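Local coordinates for protein putative Endoribonuclease L-PSP (PDB 3M1X) that is of unproven function but belongs to the RutC (YjgF/YER057c/UK114) family of trimeric proteins and may act as a deaminase, at residues A[99-104]-A[132-137]; A[109-114]-A[138-143]; A[29-34]-A[85-90]. One frame throughout, in Å; residues are numbered along the deposited sequence. Where two conformers were deposited one is given.

Overall arrangement
All three contacts lie in one chain of a trimer, within a single alpha/beta domain of the YjgF/L-PSP type whose helices pack on a curled mixed sheet. Interaction 3 comes first along the chain, joining the loop after strand 25-28 to the end of helix 70-87. Interactions 1 and 2 interleave, their centres about 9 Å apart, and meet at neighbouring strands 95-102 and 140-146, where Leu101 N probably donates to Glu141 O (2.8 Å). Both touch the second subunit. Interaction 3, centred 22 and 20 Å from them on the opposite side of the chain's centre, meets no other subunit. Interactions 1 and 2 thus link the sheet to the trimer contact, whereas interaction 3 joins loop and helix within the subunit.

Interaction 1: residues A[99-104]-A[132-137]; sequences TCLLAD and AALPKG
Leu134 meets Leu101 and the backbone around Ala103, joining the end of strand 95-102 to the loop that connects strand 125-130 with strand 140-146. Early in that loop, at Ala133, the backbone runs closest to the other segment, Ala133 CA lying 5.6 Å from Ala103 CA. The methyl groups of Ala132 and Ala133 turn away from the strand, and their backbones hydrogen-bond to the second subunit. Leu134 then carries the contact. With chi1 at -65° its CG stands opposite the carbonyl carbon, and its two methyl groups divide the work. Leu134 CD2 lies 4.0 Å from Leu101 CB and 4.1 Å from Leu101 CD2, the two side chains meeting at a slant. Leu134 CD1 instead rests on main chain, 3.8 Å from Leu101 O and 4.0 Å from Ala103 N. Pro135 continues towards Glu141 of strand 140-146, while the chain turns back with positive phi at Lys136 and Gly137, Gly137 N donating to Leu134 O at 3.2 Å. Phe129 of the second subunit packs on both Leu101 and Leu134, and Glu141 of the same chain also touches both, so the leucine pair is itself part of the subunit interface as well as lining its own sheet. Across the two segments the contact is therefore apolar, made by van der Waals packing. The neighbouring polar groups are served by other partners: the backbone of Leu101 is paired within the sheet, and Ala103 N probably donates to Leu139 O, so a methyl can probably cover this amide at little polar cost.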
ATOM      1  N   THR A  99      -2.762   2.428   5.978  1.00  5.04           N
ATOM      2  CA  THR A  99      -3.609   1.703   5.085  1.00  5.75           C
ATOM      3  C   THR A  99      -4.409   0.743   5.954  1.00  5.43           C
ATOM      4  O   THR A  99      -3.830  -0.032   6.741  1.00  6.28           O
ATOM      5  CB  THR A  99      -2.858   0.954   3.984  1.00  6.44           C
ATOM      6  OG1 THR A  99      -2.034   1.901   3.299  1.00  7.09           O
ATOM      7  CG2 THR A  99      -3.834   0.319   2.983  1.00  7.74           C
ATOM      8  N   CYS A 100      -5.727   0.777   5.811  1.00  6.09           N
ATOM      9  CA  CYS A 100      -6.684   0.075   6.674  1.00  6.87           C
ATOM     10  C   CYS A 100      -7.471  -0.925   5.852  1.00  6.75           C
ATOM     11  O   CYS A 100      -8.207  -0.528   4.951  1.00  7.78           O
ATOM     12  CB  CYS A 100      -7.610   1.085   7.339  1.00  7.61           C
ATOM     13  SG  CYS A 100      -6.766   2.317   8.348  1.00  7.48           S
ATOM     14  N   LEU A 101      -7.237  -2.208   6.148  1.00  7.26           N
ATOM     15  CA  LEU A 101      -7.812  -3.321   5.404  1.00  7.40           C
ATOM     16  C   LEU A 101      -8.860  -3.981   6.221  1.00  7.23           C
ATOM     17  O   LEU A 101      -8.614  -4.347   7.396  1.00  8.57           O
ATOM     18  CB  LEU A 101      -6.732  -4.325   5.039  1.00  8.23           C
ATOM     19  CG  LEU A 101      -5.565  -3.841   4.180  1.00  8.17           C
ATOM     20  CD1 LEU A 101      -4.485  -3.130   4.961  1.00  8.97           C
ATOM     21  CD2 LEU A 101      -4.969  -5.070   3.426  1.00 10.23           C
ATOM     22  N   LEU A 102     -10.032  -4.172   5.671  1.00  8.19           N
ATOM     23  CA  LEU A 102     -11.160  -4.845   6.368  1.00  8.92           C
ATOM     24  C   LEU A 102     -11.515  -6.120   5.687  1.00  9.70           C
ATOM     25  O   LEU A 102     -11.497  -6.195   4.469  1.00 10.78           O
ATOM     26  CB  LEU A 102     -12.379  -3.896   6.363  1.00  9.45           C
ATOM     27  CG  LEU A 102     -12.178  -2.613   7.127  1.00 11.41           C
ATOM     28  CD1 LEU A 102     -13.320  -1.636   6.767  1.00 13.71           C
ATOM     29  CD2 LEU A 102     -12.081  -2.845   8.611  1.00 13.34           C
ATOM     30  N   ALA A 103     -11.965  -7.073   6.457  1.00 11.00           N
ATOM     31  CA  ALA A 103     -12.546  -8.301   5.897  1.00 12.60           C
ATOM     32  C   ALA A 103     -13.906  -8.008   5.315  1.00 11.88           C
ATOM     33  O   ALA A 103     -14.364  -8.733   4.417  1.00 15.45           O
ATOM     34  CB  ALA A 103     -12.633  -9.431   6.955  1.00 13.53           C
ATOM     35  N   ASP A 104     -14.588  -6.975   5.773  1.00 11.80           N
ATOM     36  CA  ASP A 104     -15.962  -6.709   5.410  1.00 13.91           C
ATOM     37  C   ASP A 104     -16.206  -5.218   5.411  1.00 11.42           C
ATOM     38  O   ASP A 104     -16.011  -4.532   6.440  1.00 11.84           O
ATOM     39  CB  ASP A 104     -16.903  -7.348   6.497  1.00 16.68           C
ATOM     40  CG  ASP A 104     -18.429  -7.098   6.296  1.00 20.61           C
ATOM     41  OD1 ASP A 104     -18.903  -6.374   5.364  1.00 20.20           O
ATOM     42  OD2 ASP A 104     -19.136  -7.848   7.038  1.00 23.05           O
ATOM     43  N   ALA A 132     -10.638  -9.294  -0.049  1.00 10.90           N
ATOM     44  CA  ALA A 132     -11.405 -10.570  -0.137  1.00 12.19           C
ATOM     45  C   ALA A 132     -11.200 -11.375   1.128  1.00 12.04           C
ATOM     46  O   ALA A 132     -12.170 -12.038   1.571  1.00 14.97           O
ATOM     47  CB  ALA A 132     -10.947 -11.359  -1.404  1.00 13.83           C
ATOM     48  N   ALA A 133     -10.038 -11.357   1.747  1.00 11.60           N
ATOM     49  CA  ALA A 133      -9.729 -12.069   2.942  1.00 10.94           C
ATOM     50  C   ALA A 133      -8.396 -11.552   3.471  1.00  9.99           C
ATOM     51  O   ALA A 133      -7.548 -11.055   2.742  1.00 10.78           O
ATOM     52  CB  ALA A 133      -9.663 -13.583   2.719  1.00 12.99           C
ATOM     53  N   LEU A 134      -8.211 -11.766   4.745  1.00  9.79           N
ATOM     54  CA  LEU A 134      -6.944 -11.358   5.427  1.00  9.71           C
ATOM     55  C   LEU A 134      -6.258 -12.598   6.046  1.00 10.08           C
ATOM     56  O   LEU A 134      -6.937 -13.629   6.332  1.00 11.30           O
ATOM     57  CB  LEU A 134      -7.228 -10.346   6.519  1.00  8.81           C
ATOM     58  CG  LEU A 134      -7.776  -9.034   6.016  1.00  9.49           C
ATOM     59  CD1 LEU A 134      -8.170  -8.105   7.176  1.00 10.25           C
ATOM     60  CD2 LEU A 134      -6.750  -8.304   5.095  1.00 10.32           C
ATOM     61  N   PRO A 135      -4.963 -12.518   6.322  1.00 11.09           N
ATOM     62  CA  PRO A 135      -4.277 -13.643   6.982  1.00 12.19           C
ATOM     63  C   PRO A 135      -4.988 -14.044   8.261  1.00 12.34           C
ATOM     64  O   PRO A 135      -5.450 -13.212   9.044  1.00 11.85           O
ATOM     65  CB  PRO A 135      -2.865 -13.112   7.192  1.00 13.69           C
ATOM     66  CG  PRO A 135      -2.708 -12.091   6.034  1.00 11.85           C
ATOM     67  CD  PRO A 135      -4.024 -11.419   6.024  1.00 10.72           C
ATOM     68  N   LYS A 136      -5.033 -15.371   8.419  1.00 12.78           N
ATOM     69  CA  LYS A 136      -5.484 -15.969   9.703  1.00 14.07           C
ATOM     70  C   LYS A 136      -6.954 -15.716   9.989  1.00 14.00           C
ATOM     71  O   LYS A 136      -7.417 -15.888  11.112  1.00 15.36           O
ATOM     72  CB  LYS A 136      -4.556 -15.559  10.830  1.00 15.74           C
ATOM     73  CG  LYS A 136      -3.079 -15.951  10.392  1.00 17.45           C
ATOM     74  CD  LYS A 136      -2.013 -15.438  11.339  1.00 20.56           C
ATOM     75  CE  LYS A 136      -0.593 -15.747  10.857  1.00 19.57           C
ATOM     76  NZ  LYS A 136       0.309 -15.156  11.895  1.00 18.61           N
ATOM     77  N   GLY A 137      -7.682 -15.303   8.982  1.00 12.01           N
ATOM     78  CA  GLY A 137      -9.043 -14.990   9.159  1.00 12.34           C
ATOM     79  C   GLY A 137      -9.297 -13.696   9.892  1.00 12.11           C
ATOM     80  O   GLY A 137     -10.394 -13.429  10.379  1.00 12.81           O
TER

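Interaction 2: residues A[109-114]-A[138-143]; sequences GVFNGI and ALVEVE
Phe111 reaches from helix 108-119 to two valines of strand 140-146, Val140 and Val142, and these three buried residues make the whole contact. The ring spans both valines with adjoining atoms. Phe111 CD1 and CE1 lie against Val140 CG2, with Phe111 CE1 at 3.7 Å from it, while Phe111 CZ lies 3.7 Å from Val142 CG2. Both methyls approach the ring obliquely, and Phe111 CE1, 3.8 Å from Val142 CG2 as well, is shared between them. Phe111 holds its CG opposite the backbone N (chi1 166°), which carries the ring out from the helix towards the strand. The valines offer the same-named methyl from different rotamers: CG2 lies opposite the backbone N in Val140 but opposite the carbonyl carbon in Val142. Their side chains leave the same face of the strand, two residues apart, whereas that of the intervening Glu141 points away from the helix. The packing is characteristic of an alpha/beta layer, a helix covering one face of a sheet. Cys100 and Leu102 of the adjacent strand 95-102 extend the surface beneath Phe111; helix 70-87 flanks the contact, with Ser74 touching the phenylalanine and Val77 and Leu81 packing on Val142.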
ATOM      1  N   GLY A 109     -17.550   1.777   9.492  1.00 12.06           N
ATOM      2  CA  GLY A 109     -17.924   2.793  10.467  1.00 13.52           C
ATOM      3  C   GLY A 109     -17.407   2.488  11.842  1.00 11.93           C
ATOM      4  O   GLY A 109     -16.854   3.388  12.494  1.00 11.83           O
ATOM      5  N   VAL A 110     -17.586   1.277  12.327  1.00 10.55           N
ATOM      6  CA  VAL A 110     -17.135   0.876  13.637  1.00 10.94           C
ATOM      7  C   VAL A 110     -15.614   0.995  13.694  1.00  9.27           C
ATOM      8  O   VAL A 110     -15.033   1.478  14.652  1.00  9.98           O
ATOM      9  CB  VAL A 110     -17.714  -0.441  14.059  1.00 10.37           C
ATOM     10  CG1 VAL A 110     -17.015  -0.963  15.289  1.00 13.13           C
ATOM     11  CG2 VAL A 110     -19.235  -0.218  14.400  1.00 12.85           C
ATOM     12  N   PHE A 111     -14.968   0.442  12.665  1.00 10.07           N
ATOM     13  CA  PHE A 111     -13.529   0.531  12.628  1.00  9.73           C
ATOM     14  C   PHE A 111     -13.023   1.925  12.696  1.00  8.56           C
ATOM     15  O   PHE A 111     -12.129   2.306  13.456  1.00  9.28           O
ATOM     16  CB  PHE A 111     -12.960  -0.164  11.375  1.00 10.10           C
ATOM     17  CG  PHE A 111     -11.528   0.182  11.130  1.00  8.53           C
ATOM     18  CD1 PHE A 111     -10.570  -0.380  11.901  1.00  8.92           C
ATOM     19  CD2 PHE A 111     -11.155   1.204  10.261  1.00 10.38           C
ATOM     20  CE1 PHE A 111      -9.207   0.005  11.806  1.00  8.65           C
ATOM     21  CE2 PHE A 111      -9.825   1.570  10.143  1.00  9.10           C
ATOM     22  CZ  PHE A 111      -8.903   0.990  10.912  1.00  8.99           C
ATOM     23  N   ASN A 112     -13.671   2.807  11.921  1.00  9.90           N
ATOM     24  CA  ASN A 112     -13.205   4.124  11.828  0.50  9.72           C
ATOM     25  C   ASN A 112     -13.300   4.837  13.214  1.00 10.29           C
ATOM     26  O   ASN A 112     -12.430   5.626  13.574  1.00 10.90           O
ATOM     27  CB  ASN A 112     -13.943   4.829  10.705  0.50  9.04           C
ATOM     28  CG  ASN A 112     -13.605   6.296  10.682  0.50  8.26           C
ATOM     29  OD1 ASN A 112     -12.550   6.672  10.163  0.50  8.48           O
ATOM     30  ND2 ASN A 112     -14.434   7.142  11.267  0.50  9.74           N
ATOM     31  N   GLY A 113     -14.381   4.590  13.976  1.00 10.71           N
ATOM     32  CA  GLY A 113     -14.448   5.156  15.269  1.00 10.74           C
ATOM     33  C   GLY A 113     -13.334   4.772  16.225  1.00  9.14           C
ATOM     34  O   GLY A 113     -12.812   5.552  17.001  1.00  9.20           O
ATOM     35  N   ILE A 114     -12.986   3.498  16.154  1.00  9.24           N
ATOM     36  CA  ILE A 114     -11.936   2.963  17.017  1.00  8.61           C
ATOM     37  C   ILE A 114     -10.527   3.527  16.604  1.00  7.46           C
ATOM     38  O   ILE A 114      -9.711   3.921  17.414  1.00  7.71           O
ATOM     39  CB  ILE A 114     -11.955   1.439  17.032  1.00  8.68           C
ATOM     40  CG1 ILE A 114     -13.251   0.976  17.782  1.00  9.27           C
ATOM     41  CG2 ILE A 114     -10.699   0.822  17.654  1.00  9.34           C
ATOM     42  CD1 ILE A 114     -13.614  -0.507  17.527  1.00 11.81           C
ATOM     43  N   ALA A 138      -8.297 -12.823   9.981  1.00 10.71           N
ATOM     44  CA  ALA A 138      -8.492 -11.546  10.695  1.00 11.07           C
ATOM     45  C   ALA A 138      -9.583 -10.734  10.098  1.00 10.14           C
ATOM     46  O   ALA A 138      -9.812 -10.737   8.860  1.00 11.34           O
ATOM     47  CB  ALA A 138      -7.132 -10.761  10.597  1.00 10.56           C
ATOM     48  N   LEU A 139     -10.219  -9.927  10.912  1.00 10.79           N
ATOM     49  CA  LEU A 139     -11.240  -9.052  10.433  1.00 10.56           C
ATOM     50  C   LEU A 139     -10.756  -7.673   9.965  1.00  9.28           C
ATOM     51  O   LEU A 139     -11.460  -6.925   9.328  1.00  9.48           O
ATOM     52  CB  LEU A 139     -12.267  -8.809  11.550  1.00 12.01           C
ATOM     53  CG  LEU A 139     -13.068 -10.036  11.997  1.00 13.19           C
ATOM     54  CD1 LEU A 139     -14.029  -9.601  13.057  1.00 18.19           C
ATOM     55  CD2 LEU A 139     -13.742 -10.767  10.775  1.00 18.03           C
ATOM     56  N   VAL A 140      -9.536  -7.315  10.365  1.00  8.07           N
ATOM     57  CA  VAL A 140      -8.956  -5.980  10.161  1.00  7.47           C
ATOM     58  C   VAL A 140      -7.457  -6.100  10.246  1.00  7.82           C
ATOM     59  O   VAL A 140      -6.943  -6.842  11.069  1.00  8.13           O
ATOM     60  CB  VAL A 140      -9.539  -4.989  11.168  1.00  7.99           C
ATOM     61  CG1 VAL A 140      -9.443  -5.480  12.610  1.00  9.70           C
ATOM     62  CG2 VAL A 140      -8.912  -3.618  11.028  1.00  9.90           C
ATOM     63  N   GLU A 141      -6.768  -5.338   9.394  1.00  7.56           N
ATOM     64  CA  GLU A 141      -5.343  -5.253   9.346  1.00  6.89           C
ATOM     65  C   GLU A 141      -4.987  -3.816   9.085  1.00  6.35           C
ATOM     66  O   GLU A 141      -5.571  -3.215   8.185  1.00  7.19           O
ATOM     67  CB  GLU A 141      -4.839  -6.172   8.232  1.00  6.86           C
ATOM     68  CG  GLU A 141      -3.336  -6.188   8.055  1.00  7.57           C
ATOM     69  CD  GLU A 141      -2.884  -6.953   6.779  1.00 15.62           C
ATOM     70  OE1 GLU A 141      -3.255  -8.037   6.716  1.00 19.20           O
ATOM     71  OE2 GLU A 141      -2.232  -6.321   5.934  1.00 21.53           O
ATOM     72  N   VAL A 142      -4.016  -3.227   9.788  1.00  6.17           N
ATOM     73  CA  VAL A 142      -3.621  -1.818   9.581  1.00  5.47           C
ATOM     74  C   VAL A 142      -2.104  -1.743   9.529  1.00  5.69           C
ATOM     75  O   VAL A 142      -1.436  -2.198  10.448  1.00  5.90           O
ATOM     76  CB  VAL A 142      -4.172  -0.894  10.659  1.00  6.34           C
ATOM     77  CG1 VAL A 142      -3.698   0.576  10.340  1.00  6.89           C
ATOM     78  CG2 VAL A 142      -5.724  -0.929  10.728  1.00  7.50           C
ATOM     79  N   GLU A 143      -1.603  -1.226   8.439  1.00  5.85           N
ATOM     80  CA  GLU A 143      -0.169  -0.894   8.294  1.00  5.43           C
ATOM     81  C   GLU A 143       0.018   0.600   8.313  1.00  4.99           C
ATOM     82  O   GLU A 143      -0.940   1.384   8.158  1.00  5.36           O
ATOM     83  CB  GLU A 143       0.409  -1.481   7.016  1.00  5.53           C
ATOM     84  CG  GLU A 143      -0.315  -0.977   5.754  1.00  6.17           C
ATOM     85  CD  GLU A 143       0.248  -1.433   4.494  1.00  6.43           C
ATOM     86  OE1 GLU A 143       1.191  -2.146   4.382  1.00  7.92           O
ATOM     87  OE2 GLU A 143      -0.367  -1.051   3.428  1.00 10.40           O
TER

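Interaction 3: residues A[29-34]-A[85-90]; sequences ASPLAP and LEEAGS
An ST turn and a Schellman motif flank this contact, in which Glu87 from the last turn of helix 70-87 packs along the loop at Ala29, Ser30 and Pro31. In the ST turn, Ser30 OG accepts from Leu32 N at 3.0 Å (156° at the hydrogen) and weakly from Ala33 N. At the helix end Gly89 has a positive phi, 88°, and Ser90 N donates to Leu85 O at 2.8 Å. Between the two, Glu87 CB lies 3.9 Å from Ser30 CB, and Glu87 CG 3.7 Å from Ser30 N. A bend at chi2 (76°) folds the carboxylate back alongside the loop, placing Glu87 OE1 3.9 Å from Pro31 CD. The other oxygen, Glu87 OE2, approaches Ala29 O to 3.3 Å; both are acceptors, so this is proximity without a bond. A water does the joining instead, accepting from Ala29 N at 2.9 Å and donating to Glu87 OE2 at 2.7 Å. Gln42 takes the Ser30 amide, and Tyr83, one helical turn before Glu87, also packs on Ser30. Between these two segments, helix and loop are joined by the aliphatic part of a glutamate and one water bridge, whose donation to Glu87 OE2 probably offsets the unfavourable approach of two acceptors.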
ATOM      1  N   ALA A  29      11.398  -4.890  17.168  1.00  6.99           N
ATOM      2  CA  ALA A  29      10.770  -6.079  17.736  1.00  7.85           C
ATOM      3  C   ALA A  29      10.302  -5.701  19.144  1.00  8.64           C
ATOM      4  O   ALA A  29      11.051  -5.838  20.124  1.00 13.01           O
ATOM      5  CB  ALA A  29      11.770  -7.226  17.766  1.00  9.64           C
ATOM      6  N   SER A  30       9.109  -5.246  19.310  1.00  7.50           N
ATOM      7  CA  SER A  30       8.532  -5.017  20.609  1.00  7.51           C
ATOM      8  C   SER A  30       8.087  -6.317  21.252  1.00  7.24           C
ATOM      9  O   SER A  30       7.387  -7.124  20.645  1.00  8.63           O
ATOM     10  CB  SER A  30       7.278  -4.190  20.424  1.00  8.08           C
ATOM     11  OG  SER A  30       6.527  -4.111  21.631  1.00  8.20           O
ATOM     12  N   PRO A  31       8.304  -6.459  22.574  1.00  7.62           N
ATOM     13  CA  PRO A  31       7.831  -7.651  23.276  1.00  8.51           C
ATOM     14  C   PRO A  31       6.380  -7.555  23.591  1.00  8.08           C
ATOM     15  O   PRO A  31       5.777  -8.502  24.134  1.00  9.19           O
ATOM     16  CB  PRO A  31       8.621  -7.625  24.582  1.00 11.51           C
ATOM     17  CG  PRO A  31       8.858  -6.159  24.847  1.00 11.22           C
ATOM     18  CD  PRO A  31       9.110  -5.580  23.440  1.00  9.54           C
ATOM     19  N   LEU A  32       5.747  -6.427  23.292  1.00  7.02           N
ATOM     20  CA  LEU A  32       4.350  -6.157  23.614  1.00  7.29           C
ATOM     21  C   LEU A  32       3.411  -6.441  22.437  1.00  6.38           C
ATOM     22  O   LEU A  32       2.252  -6.760  22.611  1.00  8.27           O
ATOM     23  CB  LEU A  32       4.135  -4.750  24.118  1.00  7.73           C
ATOM     24  CG  LEU A  32       4.999  -4.350  25.265  1.00  8.79           C
ATOM     25  CD1 LEU A  32       4.730  -2.864  25.649  1.00  9.76           C
ATOM     26  CD2 LEU A  32       4.861  -5.204  26.495  1.00 11.20           C
ATOM     27  N   ALA A  33       3.912  -6.266  21.218  1.00  7.43           N
ATOM     28  CA  ALA A  33       3.192  -6.479  19.966  1.00  7.01           C
ATOM     29  C   ALA A  33       3.309  -7.942  19.629  1.00  6.93           C
ATOM     30  O   ALA A  33       4.171  -8.654  20.139  1.00  8.71           O
ATOM     31  CB  ALA A  33       3.729  -5.580  18.882  1.00  7.76           C
ATOM     32  N   PRO A  34       2.499  -8.446  18.711  1.00  7.70           N
ATOM     33  CA  PRO A  34       2.578  -9.837  18.295  1.00  8.89           C
ATOM     34  C   PRO A  34       3.955 -10.187  17.827  1.00  8.71           C
ATOM     35  O   PRO A  34       4.677  -9.408  17.158  1.00  8.85           O
ATOM     36  CB  PRO A  34       1.522  -9.945  17.151  1.00  9.85           C
ATOM     37  CG  PRO A  34       0.508  -8.932  17.523  1.00  9.73           C
ATOM     38  CD  PRO A  34       1.342  -7.789  18.044  1.00  8.64           C
ATOM     39  N   LEU A  85       5.360   1.336  17.119  1.00  5.09           N
ATOM     40  CA  LEU A  85       5.844   2.693  16.920  1.00  5.46           C
ATOM     41  C   LEU A  85       6.676   3.115  18.067  1.00  5.55           C
ATOM     42  O   LEU A  85       7.753   3.726  17.907  1.00  6.46           O
ATOM     43  CB  LEU A  85       4.666   3.628  16.685  1.00  5.67           C
ATOM     44  CG  LEU A  85       3.978   3.466  15.348  1.00  5.64           C
ATOM     45  CD1 LEU A  85       2.556   4.049  15.379  1.00  7.50           C
ATOM     46  CD2 LEU A  85       4.812   4.104  14.218  1.00  6.12           C
ATOM     47  N   GLU A  86       6.225   2.862  19.316  1.00  5.63           N
ATOM     48  CA  GLU A  86       7.029   3.227  20.467  1.00  7.25           C
ATOM     49  C   GLU A  86       8.367   2.543  20.464  1.00  5.30           C
ATOM     50  O   GLU A  86       9.382   3.173  20.777  1.00  6.74           O
ATOM     51  CB  GLU A  86       6.291   2.867  21.799  1.00  8.12           C
ATOM     52  CG  GLU A  86       5.132   3.720  22.132  1.00 10.87           C
ATOM     53  CD  GLU A  86       4.332   3.289  23.320  1.00 13.26           C
ATOM     54  OE1 GLU A  86       4.401   2.049  23.701  1.00 16.55           O
ATOM     55  OE2 GLU A  86       3.577   4.090  23.789  1.00 16.52           O
ATOM     56  N   GLU A  87       8.392   1.256  20.140  1.00  5.91           N
ATOM     57  CA  GLU A  87       9.655   0.505  20.131  1.00  5.59           C
ATOM     58  C   GLU A  87      10.623   1.041  19.154  1.00  5.92           C
ATOM     59  O   GLU A  87      11.829   0.975  19.341  1.00  6.70           O
ATOM     60  CB  GLU A  87       9.329  -0.950  19.790  1.00  6.35           C
ATOM     61  CG  GLU A  87      10.508  -1.889  19.779  1.00  6.23           C
ATOM     62  CD  GLU A  87      11.018  -2.291  21.132  1.00  7.11           C
ATOM     63  OE1 GLU A  87      10.291  -2.081  22.123  1.00  8.02           O
ATOM     64  OE2 GLU A  87      12.086  -2.902  21.213  1.00  8.85           O
ATOM     65  N   ALA A  88      10.120   1.615  18.047  1.00  5.69           N
ATOM     66  CA  ALA A  88      10.930   2.165  17.001  1.00  6.63           C
ATOM     67  C   ALA A  88      11.492   3.542  17.342  1.00  7.79           C
ATOM     68  O   ALA A  88      12.261   4.089  16.554  1.00  9.84           O
ATOM     69  CB  ALA A  88      10.109   2.297  15.708  1.00  7.86           C
ATOM     70  N   GLY A  89      11.040   4.145  18.432  1.00  7.12           N
ATOM     71  CA  GLY A  89      11.393   5.558  18.678  1.00  8.32           C
ATOM     72  C   GLY A  89      10.457   6.545  18.052  1.00  7.78           C
ATOM     73  O   GLY A  89      10.790   7.716  17.999  1.00 10.60           O
ATOM     74  N   SER A  90       9.309   6.080  17.608  1.00  6.57           N
ATOM     75  CA  SER A  90       8.260   6.900  17.011  1.00  6.50           C
ATOM     76  C   SER A  90       7.045   7.005  17.925  1.00  7.28           C
ATOM     77  O   SER A  90       7.168   6.745  19.148  1.00  7.92           O
ATOM     78  CB  SER A  90       7.990   6.369  15.601  1.00  6.66           C
ATOM     79  OG  SER A  90       7.106   7.219  14.899  1.00  7.37           O
TER
HETATM   80  O   HOH W   1      13.336  -3.661  18.925  1.00  9.78           O